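Local coordinates for clostripain-related protein (Bacteroides thetaiotaomicron, PDB 6N9J), which is a secreted clostripain-family (C11) cysteine protease of clan CD that probably cleaves peptide bonds in proteins outside the cell, at residues G115-N120 with S354-Y359. Sequence-based numbering, arbitrary orientation.
Sequences GWLPYN and SSQEKY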
# COMPACT_ATOMS: atom_id res chain seq x y z
N GLY A 115 -6.86 5.13 0.09
CA GLY A 115 -7.18 4.79 -1.29
C GLY A 115 -7.12 5.96 -2.26
O GLY A 115 -6.15 6.72 -2.30
N TRP A 116 -8.17 6.10 -3.06
CA TRP A 116 -8.22 7.08 -4.13
C TRP A 116 -8.82 8.40 -3.69
O TRP A 116 -8.76 9.39 -4.43
CB TRP A 116 -9.03 6.54 -5.30
CG TRP A 116 -10.44 6.25 -4.92
CD1 TRP A 116 -10.94 5.06 -4.46
CD2 TRP A 116 -11.54 7.16 -4.94
NE1 TRP A 116 -12.28 5.18 -4.21
CE2 TRP A 116 -12.68 6.46 -4.49
CE3 TRP A 116 -11.68 8.51 -5.29
CZ2 TRP A 116 -13.94 7.06 -4.38
CZ3 TRP A 116 -12.93 9.10 -5.19
CH2 TRP A 116 -14.04 8.38 -4.73
N LEU A 117 -9.41 8.42 -2.49
CA LEU A 117 -10.26 9.54 -2.07
C LEU A 117 -9.54 10.89 -2.15
O LEU A 117 -8.37 11.01 -1.77
CB LEU A 117 -10.78 9.30 -0.65
CG LEU A 117 -11.82 8.18 -0.60
CD1 LEU A 117 -12.09 7.75 0.82
CD2 LEU A 117 -13.10 8.67 -1.25
N PRO A 118 -10.25 11.92 -2.67
CA PRO A 118 -9.68 13.26 -2.80
C PRO A 118 -9.50 13.97 -1.45
O PRO A 118 -10.32 13.80 -0.55
CB PRO A 118 -10.71 13.99 -3.67
CG PRO A 118 -11.98 13.28 -3.40
CD PRO A 118 -11.60 11.84 -3.24
N TYR A 119 -8.41 14.72 -1.32
CA TYR A 119 -8.17 15.56 -0.16
C TYR A 119 -7.66 16.92 -0.62
O TYR A 119 -6.68 17.00 -1.35
CB TYR A 119 -7.15 14.93 0.79
CG TYR A 119 -6.85 15.78 2.01
CD1 TYR A 119 -7.67 15.75 3.12
CD2 TYR A 119 -5.73 16.62 2.04
CE1 TYR A 119 -7.39 16.52 4.24
CE2 TYR A 119 -5.45 17.40 3.14
CZ TYR A 119 -6.29 17.34 4.24
OH TYR A 119 -6.01 18.12 5.34
N ASN A 120 -8.32 17.99 -0.19
CA ASN A 120 -7.91 19.33 -0.56
C ASN A 120 -6.88 19.89 0.43
O ASN A 120 -7.18 20.12 1.61
CB ASN A 120 -9.14 20.24 -0.65
CG ASN A 120 -8.86 21.55 -1.38
OD1 ASN A 120 -8.72 22.61 -0.76
ND2 ASN A 120 -8.79 21.48 -2.70
N SER A 354 -22.46 13.71 -4.61
CA SER A 354 -21.44 14.08 -3.62
C SER A 354 -20.16 14.55 -4.31
O SER A 354 -19.96 14.30 -5.50
CB SER A 354 -21.14 12.89 -2.70
OG SER A 354 -20.44 11.86 -3.38
N SER A 355 -19.30 15.23 -3.55
CA SER A 355 -18.07 15.78 -4.11
C SER A 355 -17.07 14.68 -4.44
O SER A 355 -16.28 14.82 -5.38
CB SER A 355 -17.43 16.79 -3.15
OG SER A 355 -17.22 16.24 -1.86
N GLN A 356 -17.08 13.59 -3.69
CA GLN A 356 -16.11 12.54 -3.96
C GLN A 356 -16.51 11.75 -5.22
O GLN A 356 -15.64 11.26 -5.93
CB GLN A 356 -15.92 11.63 -2.74
CG GLN A 356 -17.03 10.64 -2.44
CD GLN A 356 -16.71 9.80 -1.21
OE1 GLN A 356 -16.12 10.29 -0.24
NE2 GLN A 356 -17.09 8.52 -1.25
N GLU A 357 -17.80 11.66 -5.51
CA GLU A 357 -18.24 11.00 -6.74
C GLU A 357 -17.94 11.87 -7.95
O GLU A 357 -17.51 11.37 -8.98
CB GLU A 357 -19.73 10.66 -6.71
CG GLU A 357 -20.08 9.62 -5.67
CD GLU A 357 -21.20 8.68 -6.09
OE1 GLU A 357 -21.76 8.84 -7.20
OE2 GLU A 357 -21.52 7.77 -5.30
N LYS A 358 -18.17 13.17 -7.83
CA LYS A 358 -17.84 14.09 -8.91
C LYS A 358 -16.35 14.00 -9.24
O LYS A 358 -15.96 14.03 -10.41
CB LYS A 358 -18.22 15.53 -8.54
N TYR A 359 -15.53 13.89 -8.20
CA TYR A 359 -14.10 13.69 -8.38
C TYR A 359 -13.83 12.34 -9.05
O TYR A 359 -13.04 12.25 -9.98
CB TYR A 359 -13.36 13.79 -7.03
CG TYR A 359 -11.87 13.54 -7.13
CD1 TYR A 359 -11.35 12.27 -6.97
CD2 TYR A 359 -10.99 14.59 -7.37
CE1 TYR A 359 -9.98 12.03 -7.07
CE2 TYR A 359 -9.62 14.37 -7.47
CZ TYR A 359 -9.13 13.09 -7.32
OH TYR A 359 -7.77 12.88 -7.41
O HOH W 1 -7.32 10.03 -6.85
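The loop between strands 105-110 and 127-130 of this clan CD protease packs against the N-terminal end of helix 355-363 through Trp116, Leu117 and Pro118 on one side and Gln356 and Tyr359 on the other. Pro118 rests the CB-CG-CD edge of its ring on one face of the Tyr359 phenol: its CB stands 3.6 Å from the ring centroid and only 9° off the normal, a CH-pi contact over the centre of the face. With chi1 at 178°, CG of Tyr359 is anti to the backbone N, and CG itself is among the ring atoms that Pro118 touches. Trp116 meets the same residue differently, by its benzo edge, with CZ3 4.0 Å from Tyr359 CD1 near the indole plane. That edge also faces the helix backbone, where Trp116 CH2 approaches Gln356 O at 3.5 Å. Leu117 CD2 lies over one indole face, towards the rim, and also touches Gln356 OE1 at 3.6 Å; Gln356 NE2 is hydrogen-bonded to Asn286 OD1. Tyr347 and Tyr360 add edge-to-face contacts to Trp116. One water joins the segments, donating to Trp116 O at 2.9 Å and lying 2.9 Å from Tyr359 OH, in the plane of the phenol ring. An alanine in place of Tyr359 would probably leave Pro118 without its aromatic platform and the water without its phenol partner. With no direct hydrogen bond between the segments, the geometry implies that loop and helix are joined mainly by apolar and aromatic contact, with the water supplying a polar link through the tyrosine hydroxyl.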